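Local coordinates for CELL WALL surface anchor family protein (Streptococcus pneumoniae, PDB 2WW8) that acts as the adhesin of the pneumococcal pilus and probably attaches the bacterium to host cells through a metal-binding domain of the integrin I (von Willebrand A) type, at residues T286-V291 with G296-D301; F398-A401 with S406-N409; D428-A433 with H438-G443; T452-Y457 with S499-P504. All coordinates share one frame; numbering follows the deposited sequence.

Contact 1: residues T286-V291 with G296-D301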
loop_
_atom_site.group_PDB
_atom_site.type_symbol
_atom_site.label_atom_id
_atom_site.label_comp_id
_atom_site.label_asym_id
_atom_site.label_seq_id
_atom_site.Cartn_x
_atom_site.Cartn_y
_atom_site.Cartn_z
ATOM N N THR A 286 16.526 46.861 -13.648
ATOM C CA THR A 286 17.616 47.760 -13.287
ATOM C C THR A 286 17.254 48.421 -11.955
ATOM O O THR A 286 16.117 48.932 -11.765
ATOM C CB THR A 286 17.859 48.796 -14.377
ATOM O OG1 THR A 286 18.293 48.144 -15.590
ATOM C CG2 THR A 286 19.017 49.781 -13.970
ATOM N N VAL A 287 18.228 48.432 -11.042
ATOM C CA VAL A 287 18.145 49.237 -9.809
ATOM C C VAL A 287 19.320 50.218 -9.786
ATOM O O VAL A 287 20.340 49.947 -10.411
ATOM C CB VAL A 287 18.178 48.425 -8.493
ATOM C CG1 VAL A 287 16.883 47.615 -8.364
ATOM C CG2 VAL A 287 19.435 47.567 -8.441
ATOM N N GLU A 288 19.146 51.352 -9.098
ATOM C CA GLU A 288 20.235 52.261 -8.842
ATOM C C GLU A 288 20.655 52.257 -7.397
ATOM O O GLU A 288 19.832 52.069 -6.478
ATOM C CB GLU A 288 19.925 53.699 -9.251
ATOM C CG GLU A 288 19.913 53.932 -10.740
ATOM C CD GLU A 288 19.770 55.439 -11.049
ATOM O OE1 GLU A 288 20.298 56.296 -10.289
ATOM O OE2 GLU A 288 19.132 55.784 -12.059
ATOM N N LYS A 289 21.955 52.502 -7.206
ATOM C CA LYS A 289 22.512 52.554 -5.865
ATOM C C LYS A 289 23.533 53.694 -5.757
ATOM O O LYS A 289 23.889 54.287 -6.780
ATOM C CB LYS A 289 23.250 51.241 -5.621
ATOM C CG LYS A 289 22.352 50.034 -5.510
ATOM C CD LYS A 289 21.485 50.031 -4.291
ATOM C CE LYS A 289 20.516 48.855 -4.469
ATOM N NZ LYS A 289 19.723 48.628 -3.182
ATOM N N GLY A 290 23.955 54.015 -4.534
ATOM C CA GLY A 290 25.040 54.966 -4.365
ATOM C C GLY A 290 24.501 56.290 -3.829
ATOM O O GLY A 290 23.274 56.523 -3.635
ATOM N N VAL A 291 25.482 57.145 -3.588
ATOM C CA VAL A 291 25.274 58.480 -3.015
ATOM C C VAL A 291 25.685 59.502 -4.070
ATOM O O VAL A 291 25.741 59.178 -5.258
ATOM C CB VAL A 291 26.042 58.607 -1.733
ATOM C CG1 VAL A 291 25.365 57.734 -0.668
ATOM C CG2 VAL A 291 27.575 58.318 -1.944
ATOM N N GLY A 296 25.456 66.882 -6.876
ATOM C CA GLY A 296 24.638 65.755 -7.302
ATOM C C GLY A 296 25.221 64.712 -8.259
ATOM O O GLY A 296 24.507 63.860 -8.768
ATOM N N LYS A 297 26.525 64.734 -8.489
ATOM C CA LYS A 297 27.182 63.767 -9.335
ATOM C C LYS A 297 27.250 62.463 -8.544
ATOM O O LYS A 297 27.621 62.384 -7.363
ATOM C CB LYS A 297 28.490 64.404 -9.752
ATOM C CG LYS A 297 29.627 63.559 -10.149
ATOM C CD LYS A 297 29.517 63.078 -11.520
ATOM C CE LYS A 297 30.912 62.917 -12.109
ATOM N NZ LYS A 297 30.566 62.437 -13.515
ATOM N N ARG A 298 26.779 61.419 -9.210
ATOM C CA ARG A 298 26.502 60.151 -8.534
ATOM C C ARG A 298 27.782 59.325 -8.351
ATOM O O ARG A 298 28.697 59.381 -9.184
ATOM C CB ARG A 298 25.464 59.392 -9.376
ATOM C CG ARG A 298 24.114 60.115 -9.383
ATOM C CD ARG A 298 23.335 59.631 -8.187
ATOM N NE ARG A 298 22.856 58.319 -8.618
ATOM C CZ ARG A 298 23.243 57.137 -8.143
ATOM N NH1 ARG A 298 24.147 57.021 -7.145
ATOM N NH2 ARG A 298 22.681 56.064 -8.704
ATOM N N LEU A 299 27.840 58.535 -7.286
ATOM C CA LEU A 299 29.004 57.661 -7.086
ATOM C C LEU A 299 28.626 56.535 -6.138
ATOM O O LEU A 299 27.791 56.740 -5.274
ATOM C CB LEU A 299 30.231 58.385 -6.543
ATOM C CG LEU A 299 30.333 58.765 -5.070
ATOM C CD1 LEU A 299 31.760 58.788 -4.576
ATOM C CD2 LEU A 299 29.724 60.175 -4.928
ATOM N N ASN A 300 29.191 55.353 -6.343
ATOM C CA ASN A 300 28.888 54.252 -5.449
ATOM C C ASN A 300 30.056 54.220 -4.454
ATOM O O ASN A 300 31.200 53.961 -4.855
ATOM C CB ASN A 300 28.772 52.918 -6.232
ATOM C CG ASN A 300 28.226 51.802 -5.390
ATOM O OD1 ASN A 300 28.366 51.852 -4.152
ATOM N ND2 ASN A 300 27.614 50.785 -6.045
ATOM N N ASP A 301 29.773 54.495 -3.178
ATOM C CA ASP A 301 30.798 54.444 -2.145
ATOM C C ASP A 301 31.055 53.044 -1.581
ATOM O O ASP A 301 31.815 52.911 -0.622
ATOM C CB ASP A 301 30.405 55.352 -0.974
ATOM C CG ASP A 301 29.018 55.028 -0.422
ATOM O OD1 ASP A 301 28.050 54.584 -1.121
ATOM O OD2 ASP A 301 28.869 55.311 0.772
#
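E288 is where 286-291 first meets its partner: its carboxylate makes a salt bridge with R298, with OE1 and NH2 2.9 Å apart. The oxygen is approached on its anti side, somewhat off the carboxylate plane, although the two flat groups are turned only 10° from each other. The other oxygen, OE2, is hydrogen-bonded to H438, so the acid is held from two directions. K289 contributes its backbone. Its O accepts from both terminal nitrogens of R298, NH1 at 2.8 Å and NH2 at 2.9 Å, an end-on grip in which both donors arrive from the same face of the carbonyl. Its NZ leads off to the backbone O of D444.

Next comes G290, which lets the chains close up, its CA 3.4 Å from L299 O. Here the two segments become a beta hairpin, strand 284-292 turning back as the short strand 298-299, and V291 and L299 form an antiparallel hydrogen-bonded pair. V291 N donates to L299 O at 2.9 Å, and L299 N returns the bond to V291 O at 3.0 Å. That same V291 O takes a second, longer bond from R298 NH1, 3.3 Å, on the opposite face of the carbonyl from L299 N. R298 thus spreads three oxygens around its guanidinium rim, K289 O between NH1 and NH2, E288 OE1 off NH2 and V291 O off NH1; bends at chi2 (-88°) and chi3 (-78°) turn the group back to them. V291 CG2 rests 4.1 Å from L299 CD2, and both side chains pack on L494 of strand 489-496.

Contact 2: residues F398-A401 with S406-N409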
loop_
_atom_site.group_PDB
_atom_site.type_symbol
_atom_site.label_atom_id
_atom_site.label_comp_id
_atom_site.label_asym_id
_atom_site.label_seq_id
_atom_site.Cartn_x
_atom_site.Cartn_y
_atom_site.Cartn_z
ATOM N N PHE A 398 3.535 65.281 -7.888
ATOM C CA PHE A 398 3.455 66.741 -7.684
ATOM C C PHE A 398 3.772 67.557 -8.925
ATOM O O PHE A 398 4.681 67.207 -9.682
ATOM C CB PHE A 398 4.357 67.180 -6.509
ATOM C CG PHE A 398 3.840 66.725 -5.141
ATOM C CD1 PHE A 398 2.659 67.242 -4.626
ATOM C CD2 PHE A 398 4.520 65.796 -4.386
ATOM C CE1 PHE A 398 2.178 66.838 -3.387
ATOM C CE2 PHE A 398 4.055 65.335 -3.124
ATOM C CZ PHE A 398 2.888 65.889 -2.616
ATOM N N ASN A 399 3.046 68.651 -9.104
ATOM C CA ASN A 399 3.267 69.634 -10.165
ATOM C C ASN A 399 4.216 70.746 -9.703
ATOM O O ASN A 399 3.966 71.412 -8.692
ATOM C CB ASN A 399 1.902 70.202 -10.587
ATOM C CG ASN A 399 1.963 71.063 -11.840
ATOM O OD1 ASN A 399 3.016 71.415 -12.372
ATOM N ND2 ASN A 399 0.787 71.443 -12.302
ATOM N N HIS A 400 5.331 70.918 -10.415
ATOM C CA HIS A 400 6.371 71.854 -9.991
ATOM C C HIS A 400 6.400 73.065 -10.892
ATOM O O HIS A 400 7.371 73.823 -10.783
ATOM C CB HIS A 400 7.796 71.274 -9.975
ATOM C CG HIS A 400 7.926 70.049 -9.134
ATOM N ND1 HIS A 400 7.651 70.060 -7.785
ATOM C CD2 HIS A 400 8.235 68.770 -9.449
ATOM C CE1 HIS A 400 7.796 68.843 -7.295
ATOM N NE2 HIS A 400 8.143 68.040 -8.287
ATOM N N ALA A 401 5.388 73.228 -11.749
ATOM C CA ALA A 401 5.346 74.377 -12.645
ATOM C C ALA A 401 5.207 75.682 -11.873
ATOM O O ALA A 401 4.693 75.684 -10.761
ATOM C CB ALA A 401 4.240 74.237 -13.685
ATOM N N SER A 406 0.112 75.238 -4.027
ATOM C CA SER A 406 1.005 74.712 -2.992
ATOM C C SER A 406 0.936 73.190 -2.923
ATOM O O SER A 406 -0.101 72.569 -3.244
ATOM C CB SER A 406 0.654 75.330 -1.639
ATOM O OG SER A 406 -0.368 74.564 -1.035
ATOM N N TYR A 407 2.042 72.580 -2.503
ATOM C CA TYR A 407 2.077 71.152 -2.347
ATOM C C TYR A 407 0.947 70.597 -1.473
ATOM O O TYR A 407 0.447 69.528 -1.777
ATOM C CB TYR A 407 3.464 70.663 -1.923
ATOM C CG TYR A 407 4.532 71.057 -2.927
ATOM C CD1 TYR A 407 4.401 70.678 -4.251
ATOM C CD2 TYR A 407 5.643 71.856 -2.572
ATOM C CE1 TYR A 407 5.342 71.003 -5.185
ATOM C CE2 TYR A 407 6.611 72.194 -3.536
ATOM C CZ TYR A 407 6.448 71.763 -4.849
ATOM O OH TYR A 407 7.332 72.031 -5.885
ATOM N N GLN A 408 0.623 71.281 -0.382
ATOM C CA GLN A 408 -0.447 70.815 0.486
ATOM C C GLN A 408 -1.780 70.866 -0.308
ATOM O O GLN A 408 -2.537 69.918 -0.248
ATOM C CB GLN A 408 -0.541 71.703 1.743
ATOM C CG GLN A 408 -1.612 71.247 2.764
ATOM C CD GLN A 408 -1.282 69.874 3.288
ATOM O OE1 GLN A 408 -0.178 69.654 3.790
ATOM N NE2 GLN A 408 -2.206 68.912 3.140
ATOM N N ASN A 409 -2.091 71.986 -0.980
ATOM C CA ASN A 409 -3.275 72.104 -1.855
ATOM C C ASN A 409 -3.300 70.963 -2.886
ATOM O O ASN A 409 -4.338 70.321 -3.107
ATOM C CB ASN A 409 -3.397 73.489 -2.500
ATOM C CG ASN A 409 -3.913 74.566 -1.513
ATOM O OD1 ASN A 409 -4.584 74.264 -0.533
ATOM N ND2 ASN A 409 -3.596 75.816 -1.788
#
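F398 and Y407 bring the two backbones closest, with their CA atoms 7.1 Å apart, so the segments meet through side chains and not through paired backbone. Residues 398-401 form an irregular loop that is turned at N399, whose OD1 accepts from A401 N at 3.0 Å in an Asx turn. On the other side a helix begins at Y407. S406 is its N-cap, with OG taking the bond from N409 N at 3.1 Å.

Y407 carries the contact. Its CG lies opposite the carbonyl carbon, beside the backbone N (chi1 -59°), and this swings the ring off the first turn of the helix towards the loop. One edge of the ring points at the face of F398 in an offset edge-to-face pair, the planes 75° apart and the two CD1 atoms at 3.9 Å. At the far end of the ring the hydroxyl meets H400: OH and ND1 are hydrogen-bonded at 2.8 Å, with OH close to the imidazole plane, and either atom could be the donor. The H400 and Y407 rings are themselves rim to rim, neither covering the other. F398 O lies 3.8 Å above one face of the H400 ring, offset toward its rim. With F398 and H400 the tyrosine makes a small aromatic cluster.

Y407 N is also hydrogen-bonded to the sulfonate of a buffer molecule, probably from the crystallisation liquor. The cluster lies at the start of helix 407-416, in the connection from strand 392-393, with P504, S507 and T509 of the loop before helix 516-526 against Y407.

Contact 3: residues D428-A433 with H438-G443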
loop_
_atom_site.group_PDB
_atom_site.type_symbol
_atom_site.label_atom_id
_atom_site.label_comp_id
_atom_site.label_asym_id
_atom_site.label_seq_id
_atom_site.Cartn_x
_atom_site.Cartn_y
_atom_site.Cartn_z
ATOM N N ASP A 428 -2.456 59.278 -9.680
ATOM C CA ASP A 428 -1.734 60.424 -9.128
ATOM C C ASP A 428 -0.356 60.053 -8.536
ATOM O O ASP A 428 0.293 60.891 -7.927
ATOM C CB ASP A 428 -2.576 61.250 -8.131
ATOM C CG ASP A 428 -3.761 61.904 -8.788
ATOM O OD1 ASP A 428 -3.569 62.526 -9.862
ATOM O OD2 ASP A 428 -4.923 61.833 -8.306
ATOM N N PHE A 429 0.119 58.837 -8.783
ATOM C CA PHE A 429 1.547 58.482 -8.647
ATOM C C PHE A 429 2.240 58.372 -9.999
ATOM O O PHE A 429 1.565 58.085 -11.003
ATOM C CB PHE A 429 1.628 57.101 -8.053
ATOM C CG PHE A 429 1.255 57.032 -6.604
ATOM C CD1 PHE A 429 2.253 57.164 -5.640
ATOM C CD2 PHE A 429 -0.075 56.827 -6.213
ATOM C CE1 PHE A 429 1.937 57.017 -4.280
ATOM C CE2 PHE A 429 -0.417 56.689 -4.837
ATOM C CZ PHE A 429 0.617 56.832 -3.879
ATOM N N ILE A 430 3.565 58.552 -10.040
ATOM C CA ILE A 430 4.301 58.195 -11.279
ATOM C C ILE A 430 4.729 56.743 -11.168
ATOM O O ILE A 430 5.538 56.398 -10.306
ATOM C CB ILE A 430 5.505 59.125 -11.595
ATOM C CG1 ILE A 430 5.068 60.606 -11.609
ATOM C CG2 ILE A 430 6.120 58.759 -12.953
ATOM C CD1 ILE A 430 6.224 61.529 -11.260
ATOM N N THR A 431 4.226 55.875 -12.030
ATOM C CA THR A 431 4.598 54.460 -11.839
ATOM C C THR A 431 5.215 53.878 -13.101
ATOM O O THR A 431 5.484 52.704 -13.133
ATOM C CB THR A 431 3.333 53.631 -11.559
ATOM O OG1 THR A 431 2.477 53.712 -12.697
ATOM C CG2 THR A 431 2.596 54.148 -10.294
ATOM N N GLN A 432 5.431 54.697 -14.124
ATOM C CA GLN A 432 6.107 54.274 -15.350
ATOM C C GLN A 432 6.933 55.426 -15.905
ATOM O O GLN A 432 6.557 56.578 -15.742
ATOM C CB GLN A 432 5.069 53.927 -16.430
ATOM C CG GLN A 432 4.434 52.546 -16.177
ATOM C CD GLN A 432 3.723 52.083 -17.441
ATOM O OE1 GLN A 432 4.188 52.370 -18.556
ATOM N NE2 GLN A 432 2.579 51.399 -17.280
ATOM N N ALA A 433 8.051 55.111 -16.564
ATOM C CA ALA A 433 8.905 56.128 -17.201
ATOM C C ALA A 433 9.639 55.485 -18.386
ATOM O O ALA A 433 10.152 54.351 -18.298
ATOM C CB ALA A 433 9.965 56.647 -16.192
ATOM N N HIS A 438 13.865 52.721 -12.360
ATOM C CA HIS A 438 14.936 53.165 -11.482
ATOM C C HIS A 438 15.082 54.670 -11.580
ATOM O O HIS A 438 15.629 55.257 -10.671
ATOM C CB HIS A 438 16.284 52.527 -11.867
ATOM C CG HIS A 438 16.683 52.699 -13.303
ATOM N ND1 HIS A 438 17.678 53.572 -13.706
ATOM C CD2 HIS A 438 16.228 52.108 -14.428
ATOM C CE1 HIS A 438 17.839 53.489 -15.016
ATOM N NE2 HIS A 438 16.980 52.594 -15.477
ATOM N N THR A 439 14.614 55.308 -12.658
ATOM C CA THR A 439 14.759 56.774 -12.735
ATOM C C THR A 439 13.681 57.600 -12.014
ATOM O O THR A 439 13.798 58.856 -11.850
ATOM C CB THR A 439 14.835 57.311 -14.215
ATOM O OG1 THR A 439 13.548 57.136 -14.819
ATOM C CG2 THR A 439 15.951 56.677 -15.060
ATOM N N ILE A 440 12.600 56.940 -11.619
ATOM C CA ILE A 440 11.553 57.644 -10.876
ATOM C C ILE A 440 11.261 57.114 -9.496
ATOM O O ILE A 440 10.763 57.861 -8.658
ATOM C CB ILE A 440 10.208 57.643 -11.601
ATOM C CG1 ILE A 440 9.850 56.190 -11.928
ATOM C CG2 ILE A 440 10.290 58.650 -12.826
ATOM C CD1 ILE A 440 8.585 55.917 -12.696
ATOM N N VAL A 441 11.571 55.850 -9.244
ATOM C CA VAL A 441 11.290 55.262 -7.931
ATOM C C VAL A 441 11.978 56.018 -6.792
ATOM O O VAL A 441 13.122 56.531 -6.921
ATOM C CB VAL A 441 11.623 53.734 -7.934
ATOM C CG1 VAL A 441 13.205 53.448 -7.860
ATOM C CG2 VAL A 441 10.973 52.978 -6.813
ATOM N N ARG A 442 11.298 56.009 -5.627
ATOM C CA ARG A 442 11.850 56.645 -4.416
ATOM C C ARG A 442 12.515 55.567 -3.597
ATOM O O ARG A 442 11.980 54.459 -3.504
ATOM C CB ARG A 442 10.777 57.386 -3.576
ATOM C CG ARG A 442 9.886 58.386 -4.340
ATOM C CD ARG A 442 10.728 59.422 -5.083
ATOM N NE ARG A 442 11.523 60.234 -4.186
ATOM C CZ ARG A 442 12.264 61.270 -4.571
ATOM N NH1 ARG A 442 12.315 61.593 -5.860
ATOM N NH2 ARG A 442 12.978 61.929 -3.663
ATOM N N GLY A 443 13.648 55.913 -2.961
ATOM C CA GLY A 443 14.317 54.952 -2.064
ATOM C C GLY A 443 15.106 53.871 -2.785
ATOM O O GLY A 443 15.023 53.735 -4.003
#
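The peptide joining T431 to Q432 turns one face to I440, whose CD1 stands over it, 3.7 Å from Q432 N. The same methyl also reaches Q432 C, the start of the following peptide, at 3.6 Å. Among the rings, H438 carries T439 CG2 on one face, 3.6 Å above its plane and offset toward the rim. F429 points its ring elsewhere, into P518 and Y522 of helix 516-526 and Q360 of helix 359-373.

I440 is the centre of the contact. Its CG1 is squeezed between the backbone N and carbonyl carbon (chi1 54°), and the chain then runs straight on (chi2 -178°), which carries CD1 forward into the bend of 430-433. There CD1 touches I430 CG2 at 3.8 Å on one side and A433 CB at 3.8 Å on another, while its own CG2 leans on A433 CB at 3.9 Å. T439 OG1 also lies by A433 CB, but its hydrogen bond goes to G436 O, within the connecting turn.

No hydrogen bond crosses between the segments, and I430 O is buried here with no partner in the model. This is a shallow apolar contact at the surface, an isoleucine tip resting in the bend of a loop. It belongs to the long excursion between parallel strands 379-386 and 533-539 of a von Willebrand A-type domain, and its second segment runs into the short, weakly bonded strand 442-443, which pairs with 392-393.

Contact 4: residues T452-Y457 with S499-P504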
loop_
_atom_site.group_PDB
_atom_site.type_symbol
_atom_site.label_atom_id
_atom_site.label_comp_id
_atom_site.label_asym_id
_atom_site.label_seq_id
_atom_site.Cartn_x
_atom_site.Cartn_y
_atom_site.Cartn_z
ATOM N N THR A 452 15.392 64.371 5.380
ATOM C CA THR A 452 15.179 65.793 5.183
ATOM C C THR A 452 16.495 66.580 5.276
ATOM O O THR A 452 16.508 67.799 5.032
ATOM C CB THR A 452 14.198 66.352 6.219
ATOM O OG1 THR A 452 14.800 66.170 7.494
ATOM C CG2 THR A 452 12.907 65.566 6.241
ATOM N N ASP A 453 17.610 65.927 5.614
ATOM C CA ASP A 453 18.985 66.508 5.578
ATOM C C ASP A 453 19.765 65.661 4.552
ATOM O O ASP A 453 19.819 64.437 4.709
ATOM C CB ASP A 453 19.579 66.317 6.974
ATOM C CG ASP A 453 21.029 66.820 7.128
ATOM O OD1 ASP A 453 21.723 67.191 6.144
ATOM O OD2 ASP A 453 21.453 66.860 8.309
ATOM N N LYS A 454 20.311 66.279 3.502
ATOM C CA LYS A 454 21.047 65.566 2.454
ATOM C C LYS A 454 22.390 65.002 2.936
ATOM O O LYS A 454 22.997 64.191 2.244
ATOM C CB LYS A 454 21.500 66.634 1.445
ATOM C CG LYS A 454 20.364 67.179 0.612
ATOM C CD LYS A 454 20.921 67.996 -0.568
ATOM C CE LYS A 454 19.718 68.540 -1.349
ATOM N NZ LYS A 454 20.098 69.422 -2.470
ATOM N N THR A 455 22.893 65.502 4.064
ATOM C CA THR A 455 24.233 65.110 4.527
ATOM C C THR A 455 24.299 63.672 5.045
ATOM O O THR A 455 23.535 63.243 5.929
ATOM C CB THR A 455 24.776 66.082 5.592
ATOM O OG1 THR A 455 24.699 67.442 5.112
ATOM C CG2 THR A 455 26.245 65.835 5.966
ATOM N N VAL A 456 25.274 62.937 4.517
ATOM C CA VAL A 456 25.613 61.617 5.094
ATOM C C VAL A 456 26.553 61.870 6.257
ATOM O O VAL A 456 27.516 62.645 6.143
ATOM C CB VAL A 456 26.315 60.690 4.074
ATOM C CG1 VAL A 456 26.655 59.282 4.689
ATOM C CG2 VAL A 456 25.438 60.560 2.850
ATOM N N TYR A 457 26.261 61.241 7.393
ATOM C CA TYR A 457 27.042 61.388 8.605
ATOM C C TYR A 457 27.796 60.111 8.913
ATOM O O TYR A 457 27.295 59.039 8.630
ATOM C CB TYR A 457 26.149 61.698 9.798
ATOM C CG TYR A 457 25.556 63.072 9.660
ATOM C CD1 TYR A 457 26.263 64.188 10.098
ATOM C CD2 TYR A 457 24.300 63.240 9.094
ATOM C CE1 TYR A 457 25.748 65.471 9.948
ATOM C CE2 TYR A 457 23.761 64.518 8.956
ATOM C CZ TYR A 457 24.482 65.611 9.361
ATOM O OH TYR A 457 23.927 66.869 9.219
ATOM N N SER A 499 16.836 60.799 -5.073
ATOM C CA SER A 499 15.699 59.867 -4.972
ATOM C C SER A 499 15.513 59.196 -3.600
ATOM O O SER A 499 14.493 58.564 -3.385
ATOM C CB SER A 499 15.814 58.852 -6.104
ATOM O OG SER A 499 16.804 57.922 -5.746
ATOM N N ILE A 500 16.459 59.388 -2.666
ATOM C CA ILE A 500 16.417 58.829 -1.320
ATOM C C ILE A 500 15.873 59.872 -0.343
ATOM O O ILE A 500 15.493 59.518 0.767
ATOM C CB ILE A 500 17.869 58.437 -0.878
ATOM C CG1 ILE A 500 18.541 57.425 -1.818
ATOM C CG2 ILE A 500 17.953 57.862 0.504
ATOM C CD1 ILE A 500 17.744 56.276 -2.328
ATOM N N LEU A 501 15.893 61.158 -0.730
ATOM C CA LEU A 501 15.470 62.240 0.125
ATOM C C LEU A 501 13.953 62.448 0.116
ATOM O O LEU A 501 13.236 61.845 -0.679
ATOM C CB LEU A 501 16.102 63.545 -0.419
ATOM C CG LEU A 501 17.656 63.528 -0.470
ATOM C CD1 LEU A 501 18.200 64.790 -1.207
ATOM C CD2 LEU A 501 18.293 63.425 0.907
ATOM N N ALA A 502 13.506 63.235 1.088
ATOM C CA ALA A 502 12.128 63.716 1.192
ATOM C C ALA A 502 11.871 64.529 -0.096
ATOM O O ALA A 502 12.802 65.050 -0.740
ATOM C CB ALA A 502 12.104 64.587 2.407
ATOM N N TYR A 503 10.615 64.642 -0.490
ATOM C CA TYR A 503 10.255 65.414 -1.681
ATOM C C TYR A 503 8.855 66.021 -1.449
ATOM O O TYR A 503 8.080 65.507 -0.630
ATOM C CB TYR A 503 10.367 64.485 -2.907
ATOM C CG TYR A 503 9.264 63.433 -2.939
ATOM C CD1 TYR A 503 9.376 62.197 -2.229
ATOM C CD2 TYR A 503 8.108 63.665 -3.691
ATOM C CE1 TYR A 503 8.353 61.238 -2.275
ATOM C CE2 TYR A 503 7.084 62.690 -3.729
ATOM C CZ TYR A 503 7.207 61.508 -3.041
ATOM O OH TYR A 503 6.150 60.613 -3.077
ATOM N N PRO A 504 8.548 67.192 -2.059
ATOM C CA PRO A 504 9.525 68.201 -2.604
ATOM C C PRO A 504 10.467 68.737 -1.520
ATOM O O PRO A 504 10.047 69.166 -0.453
ATOM C CB PRO A 504 8.635 69.291 -3.181
ATOM C CG PRO A 504 7.240 68.557 -3.365
ATOM C CD PRO A 504 7.160 67.661 -2.173
#
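K454 and L501 make the close part of this contact. The lysine chain, extended beyond CG, crosses the leucine at about a right angle, and its aliphatic part does the touching: CG comes to 3.7 Å from L501 CD1 and CE to 4.0 Å from the same methyl. The second methyl, L501 CD2, sits 3.8 Å from K454 CA, so the leucine fork takes both the side chain and the backbone of the lysine. L501 is buried and also packs on W496.

The loop that presents K454 is shaped by an Asx turn, D453 OD1 accepting from T455 N at 2.9 Å. The other carboxylate oxygen, OD2, takes a short bond from Y457 OH at 2.6 Å on its syn side, pinning the tyrosine at the point where strand 457-458 begins. T455 CG2 lies over one face of that ring, toward its rim.

Toward T452 the contact thins out. Only its CG2 meets the other segment, 4.0 Å from A502 CB. T452 and K454 are both exposed, so the solvent side is the 452-454 loop, while L501 and A502 are buried. No hydrogen bond joins the two segments, although A502 is bonded through its backbone to F451, and K454 likewise to W496 of strand 489-496.

In the fold
Following the chain from the N terminus, contact 1 closes a hairpin turn in the excursion between strands 269-275 and 379-386 of the parallel sheet. The other three lie in the next excursion, before strand 533-539. Contacts 2 and 3 each close a four-residue turn; contact 4 closes a 41-residue excursion with strands 461-467 and 489-496 and helix 469-477. All four run in series, with none nested or crossed. Contact 4 touches contacts 2 and 3: P504 packs on the aromatic cluster of contact 2, and R442 and G443 of contact 3 bond to the backbone of L501 and S499. Contact 1 joins the group through contact 3, where E288 meets H438.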